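Local structure of LbaCas13a H328A (C2c2) (5WLH) at residues S285-A288 and V294-D297; T562-F567 and S571-F576; D605-A610 and D953-V958; N730-D735 and R851-E856. The protein probably serves as a CRISPR effector nuclease that binds a guide RNA, matures it from its precursor and cleaves RNA targets recognised by that guide. All coordinates share one frame; numbering follows the deposited sequence.

Contact 1. Residues S285-A288 and V294-D297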
loop_
_atom_site.group_PDB
_atom_site.type_symbol
_atom_site.label_atom_id
_atom_site.label_comp_id
_atom_site.label_asym_id
_atom_site.label_seq_id
_atom_site.Cartn_x
_atom_site.Cartn_y
_atom_site.Cartn_z
ATOM N N SER A 285 -8.213 30.458 -1.198
ATOM C CA SER A 285 -9.302 31.137 -0.499
ATOM C C SER A 285 -10.327 31.706 -1.480
ATOM O O SER A 285 -11.536 31.484 -1.336
ATOM C CB SER A 285 -8.716 32.237 0.389
ATOM O OG SER A 285 -9.734 32.904 1.123
ATOM N N ASP A 286 -9.858 32.444 -2.489
ATOM C CA ASP A 286 -10.754 33.078 -3.455
ATOM C C ASP A 286 -11.488 32.064 -4.307
ATOM O O ASP A 286 -12.640 32.297 -4.702
ATOM C CB ASP A 286 -9.961 34.018 -4.361
ATOM C CG ASP A 286 -9.469 35.232 -3.628
ATOM O OD1 ASP A 286 -10.040 35.539 -2.558
ATOM O OD2 ASP A 286 -8.515 35.869 -4.113
ATOM N N TYR A 287 -10.833 30.945 -4.626
ATOM C CA TYR A 287 -11.439 29.972 -5.515
ATOM C C TYR A 287 -12.606 29.262 -4.854
ATOM O O TYR A 287 -13.485 28.753 -5.555
ATOM C CB TYR A 287 -10.378 28.955 -5.977
ATOM C CG TYR A 287 -10.853 28.070 -7.108
ATOM C CD1 TYR A 287 -10.803 28.516 -8.430
ATOM C CD2 TYR A 287 -11.384 26.814 -6.860
ATOM C CE1 TYR A 287 -11.261 27.729 -9.477
ATOM C CE2 TYR A 287 -11.848 26.026 -7.892
ATOM C CZ TYR A 287 -11.777 26.485 -9.203
ATOM O OH TYR A 287 -12.238 25.722 -10.236
ATOM N N ALA A 288 -12.630 29.213 -3.525
ATOM C CA ALA A 288 -13.698 28.527 -2.800
ATOM C C ALA A 288 -14.911 29.457 -2.751
ATOM O O ALA A 288 -15.237 30.061 -1.730
ATOM C CB ALA A 288 -13.228 28.135 -1.408
ATOM N N VAL A 294 -17.219 32.800 -10.644
ATOM C CA VAL A 294 -15.950 33.239 -10.071
ATOM C C VAL A 294 -14.875 32.187 -10.316
ATOM O O VAL A 294 -13.746 32.497 -10.727
ATOM C CB VAL A 294 -16.117 33.517 -8.564
ATOM C CG1 VAL A 294 -14.758 33.708 -7.891
ATOM C CG2 VAL A 294 -17.019 34.730 -8.324
ATOM N N ARG A 295 -15.218 30.926 -10.074
ATOM C CA ARG A 295 -14.269 29.841 -10.304
ATOM C C ARG A 295 -13.945 29.696 -11.784
ATOM O O ARG A 295 -12.777 29.526 -12.152
ATOM C CB ARG A 295 -14.828 28.536 -9.740
ATOM C CG ARG A 295 -15.258 28.648 -8.296
ATOM C CD ARG A 295 -15.228 27.276 -7.589
ATOM N NE ARG A 295 -15.968 26.212 -8.273
ATOM C CZ ARG A 295 -17.294 26.064 -8.266
ATOM N NH1 ARG A 295 -18.092 26.933 -7.640
ATOM N NH2 ARG A 295 -17.825 25.042 -8.909
ATOM N N ASP A 296 -14.968 29.760 -12.648
ATOM C CA ASP A 296 -14.727 29.678 -14.086
ATOM C C ASP A 296 -13.730 30.734 -14.532
ATOM O O ASP A 296 -12.826 30.449 -15.320
ATOM C CB ASP A 296 -16.037 29.835 -14.857
ATOM C CG ASP A 296 -16.887 28.583 -14.823
ATOM O OD1 ASP A 296 -16.634 27.721 -13.956
ATOM O OD2 ASP A 296 -17.807 28.460 -15.664
ATOM N N ASP A 297 -13.886 31.969 -14.048
ATOM C CA ASP A 297 -12.986 33.038 -14.475
ATOM C C ASP A 297 -11.565 32.800 -13.970
ATOM O O ASP A 297 -10.591 33.056 -14.687
ATOM C CB ASP A 297 -13.500 34.384 -13.989
ATOM C CG ASP A 297 -12.535 35.497 -14.284
ATOM O OD1 ASP A 297 -12.487 35.922 -15.458
ATOM O OD2 ASP A 297 -11.821 35.926 -13.350
HETATM O O HOH W 1 -14.314 26.268 -12.601
#

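Contact 2. Residues T562-F567 and S571-F576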
loop_
_atom_site.group_PDB
_atom_site.type_symbol
_atom_site.label_atom_id
_atom_site.label_comp_id
_atom_site.label_asym_id
_atom_site.label_seq_id
_atom_site.Cartn_x
_atom_site.Cartn_y
_atom_site.Cartn_z
ATOM N N THR A 562 -28.197 -22.300 6.766
ATOM C CA THR A 562 -27.256 -21.660 5.849
ATOM C C THR A 562 -26.372 -20.657 6.585
ATOM O O THR A 562 -25.143 -20.664 6.423
ATOM C CB THR A 562 -28.012 -20.984 4.709
ATOM O OG1 THR A 562 -28.868 -21.943 4.078
ATOM C CG2 THR A 562 -27.036 -20.420 3.677
ATOM N N ILE A 563 -26.975 -19.806 7.419
ATOM C CA ILE A 563 -26.190 -18.852 8.207
ATOM C C ILE A 563 -25.168 -19.586 9.063
ATOM O O ILE A 563 -24.004 -19.180 9.164
ATOM C CB ILE A 563 -27.114 -17.987 9.082
ATOM C CG1 ILE A 563 -28.001 -17.074 8.230
ATOM C CG2 ILE A 563 -26.303 -17.201 10.085
ATOM C CD1 ILE A 563 -29.151 -16.465 9.030
ATOM N N LEU A 564 -25.581 -20.684 9.693
ATOM C CA LEU A 564 -24.696 -21.348 10.633
ATOM C C LEU A 564 -23.542 -22.080 9.949
ATOM O O LEU A 564 -22.621 -22.520 10.645
ATOM C CB LEU A 564 -25.508 -22.301 11.523
ATOM C CG LEU A 564 -26.473 -21.616 12.505
ATOM C CD1 LEU A 564 -27.314 -22.635 13.301
ATOM C CD2 LEU A 564 -25.680 -20.740 13.451
ATOM N N GLN A 565 -23.554 -22.219 8.617
ATOM C CA GLN A 565 -22.356 -22.700 7.926
ATOM C C GLN A 565 -21.156 -21.812 8.238
ATOM O O GLN A 565 -20.019 -22.289 8.323
ATOM C CB GLN A 565 -22.587 -22.730 6.413
ATOM C CG GLN A 565 -23.544 -23.795 5.925
ATOM C CD GLN A 565 -23.827 -23.693 4.435
ATOM O OE1 GLN A 565 -22.970 -23.297 3.657
ATOM N NE2 GLN A 565 -25.037 -24.071 4.034
ATOM N N TYR A 566 -21.396 -20.509 8.394
ATOM C CA TYR A 566 -20.353 -19.540 8.711
ATOM C C TYR A 566 -20.004 -19.513 10.186
ATOM O O TYR A 566 -19.013 -18.872 10.565
ATOM C CB TYR A 566 -20.799 -18.163 8.242
ATOM C CG TYR A 566 -20.906 -18.138 6.756
ATOM C CD1 TYR A 566 -19.786 -17.895 5.980
ATOM C CD2 TYR A 566 -22.107 -18.429 6.116
ATOM C CE1 TYR A 566 -19.849 -17.914 4.611
ATOM C CE2 TYR A 566 -22.180 -18.438 4.737
ATOM C CZ TYR A 566 -21.045 -18.187 3.991
ATOM O OH TYR A 566 -21.094 -18.195 2.618
ATOM N N PHE A 567 -20.788 -20.195 11.016
ATOM C CA PHE A 567 -20.471 -20.415 12.418
ATOM C C PHE A 567 -20.105 -21.877 12.656
ATOM O O PHE A 567 -20.395 -22.441 13.714
ATOM C CB PHE A 567 -21.636 -19.975 13.305
ATOM C CG PHE A 567 -21.899 -18.482 13.275
ATOM C CD1 PHE A 567 -21.254 -17.634 14.159
ATOM C CD2 PHE A 567 -22.790 -17.938 12.369
ATOM C CE1 PHE A 567 -21.490 -16.266 14.135
ATOM C CE2 PHE A 567 -23.031 -16.569 12.332
ATOM C CZ PHE A 567 -22.381 -15.732 13.222
ATOM N N SER A 571 -24.698 -28.202 12.983
ATOM C CA SER A 571 -24.553 -29.321 13.908
ATOM C C SER A 571 -23.881 -28.914 15.210
ATOM O O SER A 571 -24.035 -29.612 16.215
ATOM C CB SER A 571 -23.767 -30.457 13.252
ATOM O OG SER A 571 -22.375 -30.184 13.245
ATOM N N LEU A 572 -23.148 -27.806 15.222
ATOM C CA LEU A 572 -22.513 -27.325 16.439
ATOM C C LEU A 572 -23.443 -26.479 17.297
ATOM O O LEU A 572 -23.037 -26.046 18.381
ATOM C CB LEU A 572 -21.259 -26.512 16.095
ATOM C CG LEU A 572 -20.220 -27.196 15.206
ATOM C CD1 LEU A 572 -19.204 -26.180 14.756
ATOM C CD2 LEU A 572 -19.546 -28.335 15.966
ATOM N N TRP A 573 -24.672 -26.236 16.841
ATOM C CA TRP A 573 -25.580 -25.308 17.507
ATOM C C TRP A 573 -26.882 -25.977 17.934
ATOM O O TRP A 573 -27.856 -25.284 18.241
ATOM C CB TRP A 573 -25.871 -24.113 16.594
ATOM C CG TRP A 573 -24.649 -23.310 16.304
ATOM C CD1 TRP A 573 -23.712 -23.564 15.344
ATOM C CD2 TRP A 573 -24.221 -22.127 16.985
ATOM N NE1 TRP A 573 -22.719 -22.613 15.390
ATOM C CE2 TRP A 573 -23.010 -21.716 16.385
ATOM C CE3 TRP A 573 -24.745 -21.372 18.037
ATOM C CZ2 TRP A 573 -22.315 -20.584 16.803
ATOM C CZ3 TRP A 573 -24.050 -20.245 18.457
ATOM C CH2 TRP A 573 -22.848 -19.861 17.836
ATOM N N THR A 574 -26.917 -27.312 17.963
ATOM C CA THR A 574 -28.144 -28.017 18.325
ATOM C C THR A 574 -28.581 -27.706 19.752
ATOM O O THR A 574 -29.774 -27.792 20.065
ATOM C CB THR A 574 -27.952 -29.525 18.157
ATOM O OG1 THR A 574 -26.962 -29.976 19.087
ATOM C CG2 THR A 574 -27.491 -29.846 16.741
ATOM N N ASP A 575 -27.640 -27.342 20.623
ATOM C CA ASP A 575 -27.917 -27.043 22.024
ATOM C C ASP A 575 -28.136 -25.556 22.291
ATOM O O ASP A 575 -28.258 -25.160 23.456
ATOM C CB ASP A 575 -26.767 -27.545 22.902
ATOM C CG ASP A 575 -25.553 -26.631 22.844
ATOM O OD1 ASP A 575 -25.223 -26.143 21.739
ATOM O OD2 ASP A 575 -24.929 -26.398 23.903
ATOM N N PHE A 576 -28.177 -24.722 21.242
ATOM C CA PHE A 576 -28.251 -23.276 21.439
ATOM C C PHE A 576 -29.703 -22.824 21.434
ATOM O O PHE A 576 -30.430 -23.114 20.480
ATOM C CB PHE A 576 -27.479 -22.535 20.344
ATOM C CG PHE A 576 -27.310 -21.062 20.610
ATOM C CD1 PHE A 576 -26.370 -20.612 21.527
ATOM C CD2 PHE A 576 -28.084 -20.134 19.947
ATOM C CE1 PHE A 576 -26.204 -19.261 21.772
ATOM C CE2 PHE A 576 -27.929 -18.774 20.189
ATOM C CZ PHE A 576 -26.989 -18.343 21.106
#

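Contact 3. Residues D605-A610 and D953-V958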
loop_
_atom_site.group_PDB
_atom_site.type_symbol
_atom_site.label_atom_id
_atom_site.label_comp_id
_atom_site.label_asym_id
_atom_site.label_seq_id
_atom_site.Cartn_x
_atom_site.Cartn_y
_atom_site.Cartn_z
ATOM N N ASP A 605 -17.951 3.510 9.918
ATOM C CA ASP A 605 -17.888 3.712 11.365
ATOM C C ASP A 605 -16.528 4.321 11.684
ATOM O O ASP A 605 -15.511 3.625 11.681
ATOM C CB ASP A 605 -18.091 2.398 12.117
ATOM C CG ASP A 605 -18.265 2.600 13.623
ATOM O OD1 ASP A 605 -18.556 3.739 14.053
ATOM O OD2 ASP A 605 -18.133 1.616 14.381
ATOM N N SER A 606 -16.518 5.623 11.968
ATOM C CA SER A 606 -15.274 6.355 12.171
ATOM C C SER A 606 -14.604 5.931 13.466
ATOM O O SER A 606 -15.254 5.866 14.515
ATOM C CB SER A 606 -15.557 7.858 12.214
ATOM O OG SER A 606 -14.430 8.563 12.727
ATOM N N PHE A 607 -13.289 5.663 13.402
ATOM C CA PHE A 607 -12.531 5.409 14.619
ATOM C C PHE A 607 -12.297 6.692 15.406
ATOM O O PHE A 607 -12.076 6.629 16.620
ATOM C CB PHE A 607 -11.175 4.773 14.294
ATOM C CG PHE A 607 -11.250 3.344 13.785
ATOM C CD1 PHE A 607 -12.335 2.528 14.076
ATOM C CD2 PHE A 607 -10.207 2.819 13.024
ATOM C CE1 PHE A 607 -12.385 1.219 13.606
ATOM C CE2 PHE A 607 -10.245 1.502 12.556
ATOM C CZ PHE A 607 -11.338 0.708 12.828
ATOM N N HIS A 608 -12.356 7.846 14.741
ATOM C CA HIS A 608 -11.988 9.126 15.337
ATOM C C HIS A 608 -13.152 9.786 16.059
ATOM O O HIS A 608 -12.947 10.423 17.100
ATOM C CB HIS A 608 -11.445 10.067 14.256
ATOM C CG HIS A 608 -10.524 11.122 14.780
ATOM N ND1 HIS A 608 -10.674 12.457 14.479
ATOM C CD2 HIS A 608 -9.448 11.038 15.598
ATOM C CE1 HIS A 608 -9.726 13.152 15.084
ATOM N NE2 HIS A 608 -8.969 12.315 15.768
ATOM N N TYR A 609 -14.366 9.652 15.527
ATOM C CA TYR A 609 -15.538 10.337 16.072
ATOM C C TYR A 609 -16.562 9.295 16.507
ATOM O O TYR A 609 -17.198 8.656 15.666
ATOM C CB TYR A 609 -16.118 11.316 15.049
ATOM C CG TYR A 609 -15.162 12.460 14.835
ATOM C CD1 TYR A 609 -14.867 13.327 15.876
ATOM C CD2 TYR A 609 -14.507 12.644 13.622
ATOM C CE1 TYR A 609 -13.979 14.367 15.722
ATOM C CE2 TYR A 609 -13.610 13.690 13.451
ATOM C CZ TYR A 609 -13.342 14.537 14.508
ATOM O OH TYR A 609 -12.451 15.562 14.388
ATOM N N ALA A 610 -16.713 9.138 17.820
ATOM C CA ALA A 610 -17.699 8.227 18.392
ATOM C C ALA A 610 -19.077 8.874 18.337
ATOM O O ALA A 610 -19.293 9.935 18.933
ATOM C CB ALA A 610 -17.327 7.881 19.832
ATOM N N ASP A 953 -3.591 1.438 23.447
ATOM C CA ASP A 953 -4.164 0.209 23.961
ATOM C C ASP A 953 -5.633 0.025 23.608
ATOM O O ASP A 953 -6.217 -0.997 23.966
ATOM C CB ASP A 953 -3.991 0.156 25.483
ATOM C CG ASP A 953 -4.568 1.389 26.186
ATOM O OD1 ASP A 953 -4.970 2.354 25.497
ATOM O OD2 ASP A 953 -4.619 1.393 27.436
ATOM N N LYS A 954 -6.244 0.977 22.925
ATOM C CA LYS A 954 -7.660 0.895 22.606
ATOM C C LYS A 954 -7.894 1.394 21.193
ATOM O O LYS A 954 -7.121 2.190 20.659
ATOM C CB LYS A 954 -8.509 1.717 23.578
ATOM C CG LYS A 954 -8.542 1.127 24.978
ATOM C CD LYS A 954 -9.152 2.107 25.969
ATOM C CE LYS A 954 -10.323 1.478 26.696
ATOM N NZ LYS A 954 -9.855 0.604 27.801
ATOM N N ILE A 955 -8.982 0.919 20.602
ATOM C CA ILE A 955 -9.424 1.350 19.286
ATOM C C ILE A 955 -10.938 1.474 19.345
ATOM O O ILE A 955 -11.619 0.558 19.819
ATOM C CB ILE A 955 -8.972 0.368 18.182
ATOM C CG1 ILE A 955 -9.478 0.814 16.806
ATOM C CG2 ILE A 955 -9.390 -1.070 18.487
ATOM C CD1 ILE A 955 -8.554 1.793 16.129
ATOM N N ALA A 956 -11.459 2.622 18.918
ATOM C CA ALA A 956 -12.904 2.840 18.887
ATOM C C ALA A 956 -13.539 2.514 20.239
ATOM O O ALA A 956 -14.633 1.950 20.316
ATOM C CB ALA A 956 -13.549 2.021 17.766
ATOM N N GLY A 957 -12.811 2.826 21.318
ATOM C CA GLY A 957 -13.294 2.657 22.670
ATOM C C GLY A 957 -13.042 1.310 23.319
ATOM O O GLY A 957 -13.347 1.150 24.509
ATOM N N VAL A 958 -12.504 0.328 22.595
ATOM C CA VAL A 958 -12.355 -1.009 23.150
ATOM C C VAL A 958 -10.891 -1.411 23.138
ATOM O O VAL A 958 -10.097 -0.933 22.320
ATOM C CB VAL A 958 -13.220 -2.045 22.401
ATOM C CG1 VAL A 958 -14.696 -1.652 22.473
ATOM C CG2 VAL A 958 -12.778 -2.167 20.969
HETATM O O HOH W 2 -9.943 4.885 18.070
#

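Contact 4. Residues N730-D735 and R851-E856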
loop_
_atom_site.group_PDB
_atom_site.type_symbol
_atom_site.label_atom_id
_atom_site.label_comp_id
_atom_site.label_asym_id
_atom_site.label_seq_id
_atom_site.Cartn_x
_atom_site.Cartn_y
_atom_site.Cartn_z
ATOM N N ASN A 730 3.226 -19.121 20.596
ATOM C CA ASN A 730 2.474 -19.127 21.841
ATOM C C ASN A 730 3.322 -19.364 23.089
ATOM O O ASN A 730 2.807 -19.208 24.208
ATOM C CB ASN A 730 1.365 -20.174 21.754
ATOM C CG ASN A 730 0.337 -19.829 20.692
ATOM O OD1 ASN A 730 -0.506 -18.972 20.904
ATOM N ND2 ASN A 730 0.409 -20.495 19.544
ATOM N N ALA A 731 4.597 -19.700 22.937
ATOM C CA ALA A 731 5.465 -19.910 24.086
ATOM C C ALA A 731 6.832 -19.271 23.884
ATOM O O ALA A 731 7.362 -18.613 24.785
ATOM C CB ALA A 731 5.628 -21.415 24.344
ATOM N N PHE A 732 7.405 -19.455 22.695
ATOM C CA PHE A 732 8.797 -19.093 22.467
ATOM C C PHE A 732 9.000 -17.584 22.483
ATOM O O PHE A 732 9.879 -17.073 23.185
ATOM C CB PHE A 732 9.255 -19.701 21.138
ATOM C CG PHE A 732 10.522 -19.118 20.586
ATOM C CD1 PHE A 732 11.756 -19.407 21.158
ATOM C CD2 PHE A 732 10.486 -18.305 19.463
ATOM C CE1 PHE A 732 12.918 -18.884 20.631
ATOM C CE2 PHE A 732 11.651 -17.784 18.933
ATOM C CZ PHE A 732 12.867 -18.073 19.516
ATOM N N LEU A 733 8.204 -16.846 21.709
ATOM C CA LEU A 733 8.535 -15.443 21.485
ATOM C C LEU A 733 8.445 -14.604 22.758
ATOM O O LEU A 733 9.182 -13.626 22.893
ATOM C CB LEU A 733 7.633 -14.856 20.391
ATOM C CG LEU A 733 7.903 -15.303 18.954
ATOM C CD1 LEU A 733 6.797 -14.769 18.037
ATOM C CD2 LEU A 733 9.277 -14.851 18.480
ATOM N N ASN A 734 7.575 -14.965 23.706
ATOM C CA ASN A 734 7.413 -14.197 24.937
ATOM C C ASN A 734 8.205 -14.755 26.109
ATOM O O ASN A 734 8.087 -14.231 27.222
ATOM C CB ASN A 734 5.935 -14.127 25.325
ATOM C CG ASN A 734 5.081 -13.550 24.227
ATOM O OD1 ASN A 734 5.513 -12.662 23.492
ATOM N ND2 ASN A 734 3.870 -14.067 24.088
ATOM N N ASP A 735 9.002 -15.792 25.895
ATOM C CA ASP A 735 9.709 -16.415 27.004
ATOM C C ASP A 735 10.866 -15.530 27.462
ATOM O O ASP A 735 11.678 -15.073 26.650
ATOM C CB ASP A 735 10.206 -17.795 26.597
ATOM C CG ASP A 735 10.916 -18.509 27.732
ATOM O OD1 ASP A 735 10.228 -19.172 28.532
ATOM O OD2 ASP A 735 12.151 -18.388 27.822
ATOM N N ARG A 851 16.248 -18.676 14.892
ATOM C CA ARG A 851 16.213 -20.110 14.627
ATOM C C ARG A 851 17.015 -20.874 15.667
ATOM O O ARG A 851 16.562 -21.906 16.180
ATOM C CB ARG A 851 16.751 -20.372 13.221
ATOM C CG ARG A 851 16.651 -21.796 12.727
ATOM C CD ARG A 851 17.459 -21.947 11.435
ATOM N NE ARG A 851 16.875 -21.173 10.340
ATOM C CZ ARG A 851 17.471 -20.152 9.731
ATOM N NH1 ARG A 851 18.688 -19.778 10.092
ATOM N NH2 ARG A 851 16.845 -19.507 8.753
ATOM N N LYS A 852 18.186 -20.354 16.028
ATOM C CA LYS A 852 19.008 -21.022 17.029
ATOM C C LYS A 852 18.420 -20.865 18.428
ATOM O O LYS A 852 18.402 -21.828 19.204
ATOM C CB LYS A 852 20.443 -20.496 16.952
ATOM C CG LYS A 852 21.128 -20.800 15.615
ATOM C CD LYS A 852 20.711 -22.169 15.043
ATOM C CE LYS A 852 21.103 -22.316 13.571
ATOM N NZ LYS A 852 20.332 -23.339 12.834
ATOM N N ALA A 853 17.894 -19.673 18.761
ATOM C CA ALA A 853 17.227 -19.512 20.046
ATOM C C ALA A 853 16.051 -20.473 20.183
ATOM O O ALA A 853 15.800 -21.004 21.275
ATOM C CB ALA A 853 16.763 -18.061 20.226
ATOM N N PHE A 854 15.311 -20.703 19.092
ATOM C CA PHE A 854 14.159 -21.601 19.157
ATOM C C PHE A 854 14.601 -23.040 19.394
ATOM O O PHE A 854 14.013 -23.756 20.211
ATOM C CB PHE A 854 13.329 -21.511 17.876
ATOM C CG PHE A 854 12.089 -22.356 17.895
ATOM C CD1 PHE A 854 10.900 -21.857 18.414
ATOM C CD2 PHE A 854 12.108 -23.659 17.403
ATOM C CE1 PHE A 854 9.757 -22.634 18.432
ATOM C CE2 PHE A 854 10.966 -24.450 17.404
ATOM C CZ PHE A 854 9.773 -23.927 17.924
ATOM N N LEU A 855 15.620 -23.485 18.668
ATOM C CA LEU A 855 16.096 -24.851 18.858
ATOM C C LEU A 855 16.538 -25.072 20.296
ATOM O O LEU A 855 16.232 -26.113 20.890
ATOM C CB LEU A 855 17.229 -25.157 17.879
ATOM C CG LEU A 855 16.810 -25.119 16.403
ATOM C CD1 LEU A 855 18.015 -25.114 15.474
ATOM C CD2 LEU A 855 15.864 -26.258 16.055
ATOM N N GLU A 856 17.231 -24.092 20.882
ATOM C CA GLU A 856 17.657 -24.225 22.272
ATOM C C GLU A 856 16.461 -24.214 23.219
ATOM O O GLU A 856 16.441 -24.956 24.212
ATOM C CB GLU A 856 18.652 -23.114 22.624
ATOM C CG GLU A 856 19.005 -23.036 24.099
ATOM C CD GLU A 856 20.127 -22.054 24.387
ATOM O OE1 GLU A 856 21.252 -22.516 24.681
ATOM O OE2 GLU A 856 19.886 -20.828 24.322
#

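Contact 1. Residues S285-A288 and V294-D297
R295 runs beneath the ring of Y287, and these two side chains make up most of the contact. Y287 has CG anti to its own backbone N (chi1 -169°), which swings the phenol out over the next helix although its CB does not aim there. The arginine chain passes under one face, crossing the tyrosine at about a right angle. CB lies 3.7 Å from Y287 CZ, and CD comes within 3.6 Å of Y287 CE2, nearer the rim than the centre, a CH-pi contact 24° off the ring normal. CD also sits only 3.1 Å from the carbonyl O of Y287, so the aliphatic chain is held tightly between ring and backbone. The two residues belong to consecutive helices, 268-287 and 292-311, joined by a very short connection, and this is the corner where the chain turns from one into the other. The R295 chain bends at chi3 (-53°), and the guanidinium stands nearly upright to the phenol plane with Y287 CE2 at its edge. Its NE forms a salt bridge with E1231, the same carboxylate that hydrogen-bonds Y287 OH, while NH2 makes a salt bridge with E292 and NH1 a hydrogen bond to the carbonyl O of S289. One acid thus grips both the tyrosine and the arginine, and probably steadies the arginine's charge. A water donates to Y287 OH (3.2 Å) and to D296 OD1 (3.1 Å), bridging the two helices. V294 adds a looser touch, its CG1 standing 4.1 Å from the carbonyl O of D286.

Contact 2. Residues T562-F567 and S571-F576
L564 and F567 face W573 across a reversal of the chain. The backbones stay well apart, with 8.0 Å between the CA atoms of L564 and W573. The first segment, on helix 559-564, has backbone bonds from Q565 N to T562 O and from Y566 N to I563 O, each reaching three residues back, while the second comes out of a short 3-10 segment and closes a type I turn from W573 to F576. W573 sends its indole between them, and its NE1 donates to the carbonyl O of F567 at 2.9 Å, almost perfectly straight at 177°. CG of W573 stands opposite its carbonyl carbon (chi1 -63°), which turns the indole toward L564 and F567. The acceptor lies in the indole plane, whereas the donor is tilted 30° from the plane of the carbonyl. In this way the carbonyl oxygen of F567 and a buried ring N-H satisfy each other. The loop between helix 559-564 and helix 578-581 doubles back on the first helix and lays W573 against it. L564 CD2 sits squarely over the five-membered ring, 3.8 Å from its centroid, and the sister methyl CD1 reaches W573 CB at 3.9 Å. F567 presses in with its CB, 3.6 Å from W573 CZ2; its own ring turns away, pairing obliquely with the indole, and goes on to meet L595 and M627. Within the second segment the indole also puts CZ3 over one face of the F576 ring. H630 stacks on W573, joining helix 621-632 to this reversal.

Contact 3. Residues D605-A610 and D953-V958
The F607 ring carries I955 CD1 over one face, 3.7 Å above the plane and off toward the rim, and takes A956 CB obliquely beside its CD1 at 3.9 Å. F607 directly precedes H608 in what reads as the R-X4-H signature of a HEPN nuclease domain, and its partners form the tip of a beta hairpin with a type I' turn from I955 to V958. I955 meets the ring by its last methyl: CG1 points opposite the backbone N, and the next torsion (chi2 86°) turns CD1 toward the phenyl, 3.9 Å from its centroid. A956 occupies the left-handed backbone region demanded by the turn, which presents its CB to the same aromatic. W906 and L498 pack round F607 as well. Replacing F607 by an alanine would probably strip I955 CD1 and A956 CB of the surface they rest on and open a gap between turn and loop. Beside it, S606 OG accepts the backbone N-H groups of H608 and Y609, an ST turn and an ST motif sharing one acceptor. A water completes the join, donating to F607 O at 3.1 Å and accepting from A956 N at 2.9 Å.

Contact 4. Residues N730-D735 and R851-E856
F732 pushes its ring against the backbone and side chain of F854 on helix 843-861, with A853 filling in at one end. This is a helix-to-helix packing site: F732 lies on helix 709-732, in a part with a wider pi-type turn, and also starts a type I turn running to D735, which N-caps the helix that follows. The heart of it is a T-shaped pair. F854 presents its edge to the face of F732, the planes 77° apart and the centroids 5.1 Å, with F854 CD1 only 3.5 Å from F732 CG. With chi1 at 164°, the F732 ring reaches to helix 843-861, where the two side chains meet at an oblique angle. F854 CB lies over the same face as CD1, so edge and methylene together cover that one face. Behind F854, rings of F724 and F682 extend the aromatic cluster. A leucine in place of F732 removes the flat face that the F854 edge rests on, and would probably leave that ring less firmly placed on this side. Further along the helix, E856 forms salt bridges with R741 and K745 of helix 736-745, a polar link outside the aromatic patch. F732 CE1 approaches the backbone closely too, 3.3 Å from F854 CA, and the A853 methyl meets the ring at its edge, CB 4.0 Å from F732 CE1.

In the fold
The four contacts are spread through a large, mainly helical chain, and none touches another. Contacts 1 and 2 are short-range, with centres about 60 Å apart: contact 1 joins helices 268-287 and 292-311, contact 2 closes the loop after helix 559-564. Contacts 3 and 4 bring together distant parts of the sequence: 342 residues lie between the segments of contact 3, and contact 4 falls wholly within that span, about 34 Å away between centres. Contact 1 lies on the opposite side of the chain's centre from contact 4. Helices 588-602 and 621-632 flank the loop of contact 3 and also pack against contact 2, so the probable HEPN loop and the tryptophan reversal share a helical framework.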